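Local atomic coordinates of LAE5 (Uncultured bacterium, PDB entry 5JD3), a protein that probably hydrolyses ester bonds as a bacterial esterase of the GDSL-like lipase/acylhydrolase family, recovered from a lake metagenome. Residues I161-E166 with R200-Y205; D167-R172 with D213-N218; D35-A40 with A220-I225; L190-Q195 with L230-C235. All blocks are in the same frame, centred on the assembly; numbering follows the deposited sequence.

Contact 1 of 4, residues I161-E166 with R200-Y205; sequences IEPNRE and RYLQHY
Apolar contact alone joins the two segments, and Leu202 carries one side of it: its two methyls divide between Ile161 and Pro163. CD2 meets the CG2 branch of Ile161 at 4.0 Å (Leu202 CD2 to Ile161 CG2), the two side chains crossing at about a right angle. The other methyl, Leu202 CD1, rests 3.9 Å from Pro163 CD, at the ring carbon next to the proline nitrogen. With CG1 of Ile161 beside the backbone N (chi1 -49°), CG2 stands anti to that N and is the branch that meets the leucine.

No hydrogen bond crosses between the segments; the polar groups of 161-166 bond within it or elsewhere. Glu162 points away from Leu202; its OE2 takes the backbone N-H of Asn164 (N to OE2 3.2 Å) on the anti side of the carboxylate, while OE1 forms a salt bridge with Arg214. One carboxylate thus ties its own turn to the 213-218 loop.

Pro207 touches both Pro163 and Leu202, and Ala211 packs on Ile161. The contact therefore joins the loop between strand 152-156 and helix 168-187 to the C-terminal end of helix 194-201, where the chain turns out of the helix.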
loop_
_atom_site.group_PDB
_atom_site.type_symbol
_atom_site.label_atom_id
_atom_site.label_comp_id
_atom_site.label_asym_id
_atom_site.label_seq_id
_atom_site.Cartn_x
_atom_site.Cartn_y
_atom_site.Cartn_z
ATOM N N ILE A 161 13.486 2.644 -0.232
ATOM C CA ILE A 161 14.321 2.575 0.960
ATOM C C ILE A 161 15.710 3.121 0.641
ATOM O O ILE A 161 16.686 2.377 0.541
ATOM C CB ILE A 161 14.414 1.139 1.511
ATOM C CG1 ILE A 161 13.016 0.530 1.622
ATOM C CG2 ILE A 161 15.083 1.127 2.879
ATOM C CD1 ILE A 161 12.999 -0.877 2.177
ATOM N N GLU A 162 15.776 4.437 0.471
ATOM C CA GLU A 162 17.014 5.123 0.128
ATOM C C GLU A 162 17.001 6.536 0.701
ATOM O O GLU A 162 16.196 7.369 0.285
ATOM C CB GLU A 162 17.204 5.166 -1.390
ATOM C CG GLU A 162 18.430 5.941 -1.839
ATOM C CD GLU A 162 19.714 5.388 -1.251
ATOM O OE1 GLU A 162 19.949 4.168 -1.377
ATOM O OE2 GLU A 162 20.486 6.172 -0.660
ATOM N N PRO A 163 17.889 6.806 1.668
ATOM C CA PRO A 163 17.946 8.110 2.339
ATOM C C PRO A 163 18.448 9.238 1.437
ATOM O O PRO A 163 18.130 10.399 1.693
ATOM C CB PRO A 163 18.920 7.865 3.497
ATOM C CG PRO A 163 19.757 6.719 3.053
ATOM C CD PRO A 163 18.853 5.848 2.236
ATOM N N ASN A 164 19.219 8.907 0.406
ATOM C CA ASN A 164 19.721 9.920 -0.518
ATOM C C ASN A 164 18.581 10.567 -1.299
ATOM O O ASN A 164 18.012 9.956 -2.203
ATOM C CB ASN A 164 20.742 9.317 -1.485
ATOM C CG ASN A 164 21.361 10.358 -2.397
ATOM O OD1 ASN A 164 21.402 11.540 -2.063
ATOM N ND2 ASN A 164 21.842 9.922 -3.556
ATOM N N ARG A 165 18.259 11.807 -0.947
ATOM C CA ARG A 165 17.103 12.493 -1.515
ATOM C C ARG A 165 17.342 12.981 -2.941
ATOM O O ARG A 165 16.397 13.337 -3.644
ATOM C CB ARG A 165 16.701 13.672 -0.625
ATOM C CG ARG A 165 16.366 13.273 0.801
ATOM C CD ARG A 165 15.198 12.301 0.838
ATOM N NE ARG A 165 13.933 12.945 0.497
ATOM C CZ ARG A 165 13.021 13.316 1.390
ATOM N NH1 ARG A 165 13.228 13.101 2.682
ATOM N NH2 ARG A 165 11.897 13.895 0.993
ATOM N N GLU A 166 18.600 13.000 -3.370
ATOM C CA GLU A 166 18.916 13.415 -4.732
ATOM C C GLU A 166 19.271 12.220 -5.614
ATOM O O GLU A 166 19.811 12.381 -6.708
ATOM C CB GLU A 166 20.049 14.446 -4.737
ATOM C CG GLU A 166 21.176 14.160 -3.764
ATOM C CD GLU A 166 22.029 15.386 -3.492
ATOM O OE1 GLU A 166 21.737 16.454 -4.072
ATOM O OE2 GLU A 166 22.985 15.284 -2.695
ATOM N N ARG A 200 12.490 7.628 9.030
ATOM C CA ARG A 200 12.767 7.649 10.461
ATOM C C ARG A 200 13.605 6.442 10.866
ATOM O O ARG A 200 14.541 6.559 11.657
ATOM C CB ARG A 200 11.464 7.686 11.261
ATOM C CG ARG A 200 10.967 9.090 11.564
ATOM C CD ARG A 200 9.550 9.072 12.111
ATOM N NE ARG A 200 8.555 9.071 11.043
ATOM C CZ ARG A 200 7.404 8.409 11.094
ATOM N NH1 ARG A 200 6.558 8.467 10.073
ATOM N NH2 ARG A 200 7.100 7.686 12.162
ATOM N N TYR A 201 13.262 5.283 10.313
ATOM C CA TYR A 201 14.004 4.055 10.574
ATOM C C TYR A 201 15.446 4.173 10.093
ATOM O O TYR A 201 16.375 3.741 10.776
ATOM C CB TYR A 201 13.322 2.864 9.893
ATOM C CG TYR A 201 13.903 1.517 10.268
ATOM C CD1 TYR A 201 13.331 0.748 11.273
ATOM C CD2 TYR A 201 15.020 1.011 9.613
ATOM C CE1 TYR A 201 13.857 -0.485 11.617
ATOM C CE2 TYR A 201 15.553 -0.217 9.953
ATOM C CZ TYR A 201 14.967 -0.962 10.953
ATOM O OH TYR A 201 15.495 -2.187 11.290
ATOM N N LEU A 202 15.625 4.770 8.918
ATOM C CA LEU A 202 16.938 4.857 8.281
ATOM C C LEU A 202 17.897 5.806 8.998
ATOM O O LEU A 202 19.045 5.963 8.583
ATOM C CB LEU A 202 16.784 5.283 6.820
ATOM C CG LEU A 202 16.143 4.245 5.899
ATOM C CD1 LEU A 202 15.855 4.837 4.526
ATOM C CD2 LEU A 202 17.032 3.014 5.785
ATOM N N GLN A 203 17.429 6.437 10.070
ATOM C CA GLN A 203 18.298 7.258 10.903
ATOM C C GLN A 203 19.182 6.373 11.776
ATOM O O GLN A 203 20.131 6.850 12.398
ATOM C CB GLN A 203 17.479 8.207 11.782
ATOM C CG GLN A 203 16.636 9.214 11.015
ATOM C CD GLN A 203 15.834 10.118 11.934
ATOM O OE1 GLN A 203 16.127 10.230 13.125
ATOM N NE2 GLN A 203 14.816 10.768 11.383
ATOM N N HIS A 204 18.866 5.083 11.814
ATOM C CA HIS A 204 19.543 4.157 12.715
ATOM C C HIS A 204 20.233 3.007 11.984
ATOM O O HIS A 204 21.135 2.373 12.532
ATOM C CB HIS A 204 18.546 3.598 13.732
ATOM C CG HIS A 204 17.797 4.655 14.483
ATOM N ND1 HIS A 204 16.572 5.133 14.071
ATOM C CD2 HIS A 204 18.103 5.330 15.616
ATOM C CE1 HIS A 204 16.153 6.055 14.919
ATOM N NE2 HIS A 204 17.065 6.195 15.865
ATOM N N TYR A 205 19.811 2.734 10.753
ATOM C CA TYR A 205 20.402 1.645 9.981
ATOM C C TYR A 205 20.526 1.975 8.496
ATOM O O TYR A 205 19.817 2.833 7.973
ATOM C CB TYR A 205 19.583 0.361 10.145
ATOM C CG TYR A 205 19.528 -0.168 11.560
ATOM C CD1 TYR A 205 20.613 -0.836 12.114
ATOM C CD2 TYR A 205 18.388 -0.011 12.338
ATOM C CE1 TYR A 205 20.567 -1.325 13.407
ATOM C CE2 TYR A 205 18.333 -0.497 13.632
ATOM C CZ TYR A 205 19.426 -1.153 14.161
ATOM O OH TYR A 205 19.376 -1.638 15.448
#

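Contact 2 of 4, residues D167-R172 with D213-N218; sequences DAMRAR and DRIHPN
Met169 reaches from the first turn of helix 168-187 to the tip of Ile215, its CE methyl lying 4.4 Å from Ile215 CD1. The extended thioether chain, all three torsions near trans, spans the distance between helix and loop. This touch is loose, and no hydrogen bond links the two segments.

The second approach brings opposite charges near each other, and any attraction is probably modest. Asp167 OD1 lies 4.3 Å from Arg214 NH1, beyond salt-bridge range and oblique to the guanidinium, whose NH1 is instead paired with Glu162. Asp167 is the N-cap residue of the helix; its OD2 accepts Arg170 N through its anti lone pair and Met169 N from 45° above the carboxylate plane.

Behind Ile215 the loop is ordered by Asp213. Its OD1 accepts both Ile215 N (2.9 Å from N to OD1) and His216 N from the same face of the carboxylate plane, making an Asx turn and an Asx motif. Its OD2 takes His216 ND1 at 2.8 Å, a nearly straight bond (172°) that lies in the imidazole plane. Ile215 CG2 sits over the centre of one face of that ring. His216 NE2 bonds Ser36 OG, an arrangement consistent with the Ser-His-Asp triad of GDSL hydrolases.

Trp117 of helix 113-121 touches both Met169 and Ile215, and Ile37 of helix 36-39 packs on Ile215; the loop ahead of helix 219-232 thus lies against three helices.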
loop_
_atom_site.group_PDB
_atom_site.type_symbol
_atom_site.label_atom_id
_atom_site.label_comp_id
_atom_site.label_asym_id
_atom_site.label_seq_id
_atom_site.Cartn_x
_atom_site.Cartn_y
_atom_site.Cartn_z
ATOM N N ASP A 167 18.961 11.021 -5.131
ATOM C CA ASP A 167 19.034 9.827 -5.964
ATOM C C ASP A 167 17.891 9.876 -6.970
ATOM O O ASP A 167 16.751 10.165 -6.602
ATOM C CB ASP A 167 18.958 8.555 -5.115
ATOM C CG ASP A 167 18.943 7.290 -5.957
ATOM O OD1 ASP A 167 20.030 6.722 -6.200
ATOM O OD2 ASP A 167 17.846 6.860 -6.371
ATOM N N ALA A 168 18.205 9.598 -8.232
ATOM C CA ALA A 168 17.251 9.746 -9.330
ATOM C C ALA A 168 15.931 9.020 -9.080
ATOM O O ALA A 168 14.863 9.546 -9.389
ATOM C CB ALA A 168 17.874 9.257 -10.629
ATOM N N MET A 169 16.006 7.821 -8.513
ATOM C CA MET A 169 14.805 7.031 -8.263
ATOM C C MET A 169 14.082 7.469 -6.988
ATOM O O MET A 169 12.853 7.476 -6.940
ATOM C CB MET A 169 15.150 5.542 -8.187
ATOM C CG MET A 169 13.967 4.664 -7.814
ATOM S SD MET A 169 14.128 2.951 -8.345
ATOM C CE MET A 169 12.809 2.199 -7.395
ATOM N N ARG A 170 14.843 7.833 -5.961
ATOM C CA ARG A 170 14.251 8.325 -4.720
ATOM C C ARG A 170 13.520 9.642 -4.963
ATOM O O ARG A 170 12.405 9.841 -4.480
ATOM C CB ARG A 170 15.319 8.506 -3.638
ATOM C CG ARG A 170 14.819 9.232 -2.393
ATOM C CD ARG A 170 13.664 8.487 -1.734
ATOM N NE ARG A 170 12.879 9.353 -0.857
ATOM C CZ ARG A 170 13.068 9.467 0.455
ATOM N NH1 ARG A 170 12.299 10.280 1.165
ATOM N NH2 ARG A 170 14.021 8.768 1.058
ATOM N N ALA A 171 14.155 10.534 -5.716
ATOM C CA ALA A 171 13.553 11.819 -6.052
ATOM C C ALA A 171 12.324 11.626 -6.930
ATOM O O ALA A 171 11.340 12.354 -6.804
ATOM C CB ALA A 171 14.566 12.714 -6.746
ATOM N N ARG A 172 12.390 10.639 -7.819
ATOM C CA ARG A 172 11.266 10.299 -8.683
ATOM C C ARG A 172 10.139 9.681 -7.866
ATOM O O ARG A 172 8.962 9.952 -8.106
ATOM C CB ARG A 172 11.706 9.335 -9.787
ATOM C CG ARG A 172 10.648 9.047 -10.842
ATOM C CD ARG A 172 10.412 10.253 -11.735
ATOM N NE ARG A 172 9.705 9.897 -12.962
ATOM C CZ ARG A 172 9.350 10.769 -13.900
ATOM N NH1 ARG A 172 9.635 12.056 -13.754
ATOM N NH2 ARG A 172 8.710 10.355 -14.985
ATOM N N ASP A 213 17.426 -4.804 -2.166
ATOM C CA ASP A 213 16.995 -4.064 -3.349
ATOM C C ASP A 213 16.258 -2.776 -2.992
ATOM O O ASP A 213 15.682 -2.123 -3.863
ATOM C CB ASP A 213 16.111 -4.945 -4.246
ATOM C CG ASP A 213 14.865 -5.464 -3.537
ATOM O OD1 ASP A 213 14.467 -4.906 -2.492
ATOM O OD2 ASP A 213 14.268 -6.437 -4.042
ATOM N N ARG A 214 16.265 -2.435 -1.705
ATOM C CA ARG A 214 15.653 -1.206 -1.203
ATOM C C ARG A 214 14.156 -1.113 -1.507
ATOM O O ARG A 214 13.586 -0.022 -1.505
ATOM C CB ARG A 214 16.374 0.018 -1.776
ATOM C CG ARG A 214 17.841 0.108 -1.385
ATOM C CD ARG A 214 18.519 1.321 -2.006
ATOM N NE ARG A 214 18.719 1.168 -3.444
ATOM C CZ ARG A 214 19.312 2.075 -4.215
ATOM N NH1 ARG A 214 19.762 3.205 -3.686
ATOM N NH2 ARG A 214 19.456 1.853 -5.515
ATOM N N ILE A 215 13.524 -2.255 -1.764
ATOM C CA ILE A 215 12.092 -2.292 -2.048
ATOM C C ILE A 215 11.391 -3.408 -1.280
ATOM O O ILE A 215 10.419 -3.158 -0.568
ATOM C CB ILE A 215 11.812 -2.471 -3.553
ATOM C CG1 ILE A 215 12.169 -1.195 -4.317
ATOM C CG2 ILE A 215 10.348 -2.812 -3.782
ATOM C CD1 ILE A 215 11.379 0.021 -3.878
ATOM N N HIS A 216 11.879 -4.637 -1.437
ATOM C CA HIS A 216 11.320 -5.785 -0.727
ATOM C C HIS A 216 12.077 -6.027 0.576
ATOM O O HIS A 216 13.172 -6.590 0.565
ATOM C CB HIS A 216 11.370 -7.043 -1.600
ATOM C CG HIS A 216 10.739 -6.872 -2.947
ATOM N ND1 HIS A 216 11.468 -6.581 -4.079
ATOM C CD2 HIS A 216 9.447 -6.957 -3.344
ATOM C CE1 HIS A 216 10.653 -6.491 -5.115
ATOM N NE2 HIS A 216 9.421 -6.716 -4.696
ATOM N N PRO A 217 11.489 -5.611 1.707
ATOM C CA PRO A 217 12.193 -5.659 2.988
ATOM C C PRO A 217 12.000 -6.977 3.727
ATOM O O PRO A 217 11.188 -7.804 3.314
ATOM C CB PRO A 217 11.549 -4.514 3.764
ATOM C CG PRO A 217 10.123 -4.538 3.290
ATOM C CD PRO A 217 10.141 -5.035 1.854
ATOM N N ASN A 218 12.745 -7.165 4.812
ATOM C CA ASN A 218 12.495 -8.284 5.711
ATOM C C ASN A 218 11.253 -7.994 6.545
ATOM O O ASN A 218 10.562 -7.003 6.307
ATOM C CB ASN A 218 13.710 -8.553 6.606
ATOM C CG ASN A 218 14.208 -7.306 7.317
ATOM O OD1 ASN A 218 13.513 -6.293 7.393
ATOM N ND2 ASN A 218 15.425 -7.379 7.847
#

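Contact 3 of 4, residues D35-A40 with A220-I225; sequences DSITDA and AGHQVI
The imidazole of His222 meets helix 36-39 at its edge: Ile37 O lies in the ring plane, 3.7 Å from His222 CE1. No hydrogen bond crosses here; at this distance the C-H edge and the carbonyl oxygen make at most a weak polar contact. On the same carbon, Ile37 CG2 comes to 4.1 Å from His222 CE1, and the two side chains meet at a slant. With CG set beside its backbone N (chi1 -79°), the histidine carries its ring from helix 219-232 over to the shorter helix.

Ile37 CG2 also serves the apolar half of the contact. It meets the end of Ile225, CG2 to CD1 3.7 Å, and these side chains cross at about a right angle. One methyl of Ile37 is thereby shared by two residues a helical turn apart, His222 and Ile225. All three are buried; Pro217 and Leu62 add packing on His222, while Val194 and Phe198 do so on Ile225.

Asp35 caps the short helix, its OD1 accepting Ile37 N at 3.2 Å on the anti side of the carboxylate. Ser36 is the first residue of this helix, separated from strand 29-34 by the Asp35 cap. A Gly-Asp-Ser sequence at this position is the hallmark of GDSL-type hydrolases, and Ser36 is probably the nucleophile of a Ser-His-Asp triad.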
loop_
_atom_site.group_PDB
_atom_site.type_symbol
_atom_site.label_atom_id
_atom_site.label_comp_id
_atom_site.label_asym_id
_atom_site.label_seq_id
_atom_site.Cartn_x
_atom_site.Cartn_y
_atom_site.Cartn_z
ATOM N N ASP A 35 0.789 -3.862 -5.058
ATOM C CA ASP A 35 1.769 -4.709 -5.732
ATOM C C ASP A 35 2.281 -5.832 -4.829
ATOM O O ASP A 35 1.560 -6.310 -3.953
ATOM C CB ASP A 35 2.938 -3.865 -6.245
ATOM C CG ASP A 35 3.429 -2.859 -5.222
ATOM O OD1 ASP A 35 3.477 -3.196 -4.020
ATOM O OD2 ASP A 35 3.768 -1.724 -5.622
ATOM N N SER A 36 3.525 -6.248 -5.050
ATOM C CA SER A 36 4.098 -7.383 -4.326
ATOM C C SER A 36 4.290 -7.087 -2.845
ATOM O O SER A 36 4.311 -8.000 -2.021
ATOM C CB SER A 36 5.437 -7.794 -4.942
ATOM O OG SER A 36 6.475 -6.921 -4.534
ATOM N N ILE A 37 4.437 -5.808 -2.512
ATOM C CA ILE A 37 4.582 -5.399 -1.122
ATOM C C ILE A 37 3.287 -5.692 -0.367
ATOM O O ILE A 37 3.304 -5.994 0.826
ATOM C CB ILE A 37 4.948 -3.907 -1.009
ATOM C CG1 ILE A 37 6.206 -3.613 -1.826
ATOM C CG2 ILE A 37 5.165 -3.511 0.445
ATOM C CD1 ILE A 37 7.411 -4.428 -1.403
ATOM N N THR A 38 2.166 -5.618 -1.079
ATOM C CA THR A 38 0.877 -6.007 -0.522
ATOM C C THR A 38 0.678 -7.516 -0.661
ATOM O O THR A 38 0.241 -8.182 0.277
ATOM C CB THR A 38 -0.284 -5.270 -1.211
ATOM O OG1 THR A 38 -0.088 -3.855 -1.094
ATOM C CG2 THR A 38 -1.612 -5.644 -0.573
ATOM N N ASP A 39 1.007 -8.035 -1.842
ATOM C CA ASP A 39 0.915 -9.464 -2.143
ATOM C C ASP A 39 1.639 -10.301 -1.094
ATOM O O ASP A 39 1.023 -11.113 -0.403
ATOM C CB ASP A 39 1.496 -9.745 -3.534
ATOM C CG ASP A 39 1.149 -11.132 -4.055
ATOM O OD1 ASP A 39 0.894 -12.048 -3.247
ATOM O OD2 ASP A 39 1.144 -11.305 -5.291
ATOM N N ALA A 40 2.951 -10.101 -0.998
ATOM C CA ALA A 40 3.791 -10.769 -0.005
ATOM C C ALA A 40 3.716 -12.295 -0.084
ATOM O O ALA A 40 3.893 -12.984 0.920
ATOM C CB ALA A 40 3.422 -10.297 1.395
ATOM N N ALA A 220 10.973 -6.924 9.500
ATOM C CA ALA A 220 11.137 -5.657 10.204
ATOM C C ALA A 220 10.680 -4.484 9.343
ATOM O O ALA A 220 10.040 -3.554 9.833
ATOM C CB ALA A 220 12.585 -5.469 10.627
ATOM N N GLY A 221 11.014 -4.539 8.057
ATOM C CA GLY A 221 10.616 -3.504 7.121
ATOM C C GLY A 221 9.114 -3.461 6.927
ATOM O O GLY A 221 8.521 -2.385 6.834
ATOM N N HIS A 222 8.494 -4.635 6.865
ATOM C CA HIS A 222 7.044 -4.723 6.741
ATOM C C HIS A 222 6.360 -4.224 8.011
ATOM O O HIS A 222 5.246 -3.703 7.961
ATOM C CB HIS A 222 6.613 -6.158 6.435
ATOM C CG HIS A 222 6.781 -6.546 4.999
ATOM N ND1 HIS A 222 5.863 -6.214 4.026
ATOM C CD2 HIS A 222 7.758 -7.242 4.370
ATOM C CE1 HIS A 222 6.266 -6.688 2.861
ATOM N NE2 HIS A 222 7.414 -7.317 3.042
ATOM N N GLN A 223 7.034 -4.384 9.145
ATOM C CA GLN A 223 6.505 -3.900 10.414
ATOM C C GLN A 223 6.519 -2.374 10.435
ATOM O O GLN A 223 5.649 -1.745 11.036
ATOM C CB GLN A 223 7.308 -4.462 11.589
ATOM C CG GLN A 223 6.665 -4.226 12.949
ATOM C CD GLN A 223 5.412 -5.055 13.156
ATOM O OE1 GLN A 223 5.479 -6.276 13.297
ATOM N NE2 GLN A 223 4.260 -4.393 13.175
ATOM N N VAL A 224 7.513 -1.790 9.773
ATOM C CA VAL A 224 7.583 -0.342 9.614
ATOM C C VAL A 224 6.379 0.148 8.821
ATOM O O VAL A 224 5.736 1.133 9.191
ATOM C CB VAL A 224 8.885 0.091 8.904
ATOM C CG1 VAL A 224 8.796 1.542 8.449
ATOM C CG2 VAL A 224 10.084 -0.121 9.817
ATOM N N ILE A 225 6.075 -0.554 7.735
ATOM C CA ILE A 225 4.919 -0.234 6.907
ATOM C C ILE A 225 3.622 -0.392 7.695
ATOM O O ILE A 225 2.750 0.477 7.657
ATOM C CB ILE A 225 4.857 -1.130 5.654
ATOM C CG1 ILE A 225 6.108 -0.934 4.797
ATOM C CG2 ILE A 225 3.607 -0.835 4.845
ATOM C CD1 ILE A 225 6.153 -1.824 3.575
#

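Contact 4 of 4, residues L190-Q195 with L230-C235; sequences LLVDVQ and LAATGC
Leu190 CD2 is the methyl that meets the end of helix 219-232, packing against Thr233 CG2 at 3.7 Å and against the backbone oxygen Ala232 O at 3.6 Å. Its CG lies trans to the backbone N (chi1 178°), which extends the side chain from the strand toward the helix end. Two residues on, Val192 sends CG2, the branch beside its own backbone N, to Ala232 CB at 3.7 Å. Ala232 is thus touched through methyl and carbonyl, and its small size lets the backbones come close: the CA atoms of Val192 and Ala232 are 6.0 Å apart.

Strand 190-192 is an outermost strand of the five-stranded parallel sheet, bonded through its backbone to 152-156, and the helix packs on it as in the three-layer alpha/beta/alpha fold of SGNH/GDSL hydrolases. Leu191, between the two contact residues, faces away onto helix 168-187.

A Schellman motif ends the helix, with Gly234 as C-prime residue: Cys235 N reaches Leu230 O at 2.8 Å. Thr233 OG1 has Phe229 O as its stronger partner, with Leu230 O also within reach; CG2, anti to the carbonyl carbon, meets Leu190. Just past the strand, Asp193 OD2 caps helix 194-201 at Gly196 N and also forms a salt bridge with Arg181.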
loop_
_atom_site.group_PDB
_atom_site.type_symbol
_atom_site.label_atom_id
_atom_site.label_comp_id
_atom_site.label_asym_id
_atom_site.label_seq_id
_atom_site.Cartn_x
_atom_site.Cartn_y
_atom_site.Cartn_z
ATOM N N LEU A 190 -7.532 9.228 3.760
ATOM C CA LEU A 190 -6.487 9.148 4.768
ATOM C C LEU A 190 -5.177 8.766 4.092
ATOM O O LEU A 190 -5.126 7.801 3.330
ATOM C CB LEU A 190 -6.852 8.132 5.852
ATOM C CG LEU A 190 -5.823 7.894 6.958
ATOM C CD1 LEU A 190 -5.484 9.195 7.667
ATOM C CD2 LEU A 190 -6.336 6.861 7.947
ATOM N N LEU A 191 -4.120 9.527 4.356
ATOM C CA LEU A 191 -2.828 9.227 3.756
ATOM C C LEU A 191 -1.830 8.700 4.776
ATOM O O LEU A 191 -1.544 9.352 5.778
ATOM C CB LEU A 191 -2.246 10.458 3.063
ATOM C CG LEU A 191 -0.922 10.152 2.360
ATOM C CD1 LEU A 191 -0.998 10.544 0.900
ATOM C CD2 LEU A 191 0.254 10.841 3.045
ATOM N N VAL A 192 -1.302 7.512 4.503
ATOM C CA VAL A 192 -0.259 6.931 5.334
ATOM C C VAL A 192 1.111 7.229 4.736
ATOM O O VAL A 192 1.413 6.818 3.616
ATOM C CB VAL A 192 -0.434 5.411 5.483
ATOM C CG1 VAL A 192 0.710 4.825 6.291
ATOM C CG2 VAL A 192 -1.768 5.096 6.136
ATOM N N ASP A 193 1.931 7.956 5.486
ATOM C CA ASP A 193 3.270 8.305 5.029
ATOM C C ASP A 193 4.253 7.177 5.327
ATOM O O ASP A 193 4.992 7.222 6.310
ATOM C CB ASP A 193 3.737 9.607 5.684
ATOM C CG ASP A 193 5.080 10.076 5.159
ATOM O OD1 ASP A 193 5.771 10.824 5.880
ATOM O OD2 ASP A 193 5.444 9.697 4.025
ATOM N N VAL A 194 4.246 6.161 4.470
ATOM C CA VAL A 194 5.139 5.018 4.608
ATOM C C VAL A 194 6.591 5.425 4.372
ATOM O O VAL A 194 7.494 4.973 5.079
ATOM C CB VAL A 194 4.762 3.892 3.626
ATOM C CG1 VAL A 194 5.666 2.683 3.824
ATOM C CG2 VAL A 194 3.300 3.505 3.800
ATOM N N GLN A 195 6.805 6.278 3.375
ATOM C CA GLN A 195 8.142 6.765 3.047
ATOM C C GLN A 195 8.779 7.470 4.238
ATOM O O GLN A 195 9.947 7.244 4.553
ATOM C CB GLN A 195 8.091 7.712 1.846
ATOM C CG GLN A 195 9.442 8.287 1.451
ATOM C CD GLN A 195 10.401 7.228 0.946
ATOM O OE1 GLN A 195 10.297 6.772 -0.193
ATOM N NE2 GLN A 195 11.343 6.828 1.794
ATOM N N LEU A 230 -1.107 1.650 11.126
ATOM C CA LEU A 230 -1.792 1.583 12.412
ATOM C C LEU A 230 -1.825 2.933 13.116
ATOM O O LEU A 230 -2.847 3.320 13.686
ATOM C CB LEU A 230 -1.124 0.544 13.313
ATOM C CG LEU A 230 -1.241 -0.908 12.849
ATOM C CD1 LEU A 230 -0.261 -1.793 13.597
ATOM C CD2 LEU A 230 -2.666 -1.411 13.027
ATOM N N ALA A 231 -0.703 3.644 13.075
ATOM C CA ALA A 231 -0.599 4.956 13.703
ATOM C C ALA A 231 -1.540 5.955 13.039
ATOM O O ALA A 231 -2.196 6.747 13.716
ATOM C CB ALA A 231 0.835 5.459 13.649
ATOM N N ALA A 232 -1.602 5.908 11.712
ATOM C CA ALA A 232 -2.460 6.808 10.949
ATOM C C ALA A 232 -3.935 6.516 11.205
ATOM O O ALA A 232 -4.777 7.408 11.115
ATOM C CB ALA A 232 -2.149 6.700 9.464
ATOM N N THR A 233 -4.240 5.263 11.523
ATOM C CA THR A 233 -5.610 4.856 11.807
ATOM C C THR A 233 -5.857 4.781 13.313
ATOM O O THR A 233 -6.905 4.316 13.758
ATOM C CB THR A 233 -5.942 3.496 11.166
ATOM O OG1 THR A 233 -5.052 2.495 11.674
ATOM C CG2 THR A 233 -5.798 3.574 9.653
ATOM N N GLY A 234 -4.876 5.236 14.087
ATOM C CA GLY A 234 -5.023 5.374 15.525
ATOM C C GLY A 234 -5.223 4.090 16.311
ATOM O O GLY A 234 -5.986 4.065 17.276
ATOM N N CYS A 235 -4.540 3.025 15.902
ATOM C CA CYS A 235 -4.570 1.764 16.641
ATOM C C CYS A 235 -3.187 1.124 16.718
ATOM O O CYS A 235 -3.056 -0.101 16.719
ATOM C CB CYS A 235 -5.563 0.785 16.008
ATOM S SG CYS A 235 -5.458 0.637 14.211
#

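In the fold
Contacts 2 and 3 meet at the probable active site: His216 NE2 of contact 2 lies 3.0 Å from Ser36 OG of contact 3, though the contact centres are about 13 Å apart. The His222 side chain of contact 3 lies about 8 Å from a bound PEG molecule. Contact 1 adjoins contact 2, centres about 10 Å apart, through a probable hydrogen bond of Arg170 NH2 to Glu162 O (2.7 Å). Contact 4, centred about 20 Å from contact 2, shares helix 219-232 with contact 3, and its Val194 CG1, on helix 194-201, packs 3.8 Å from Ile225 CG1. Along the chain, contacts 1 and 2 are nested within the loop closed by contact 3.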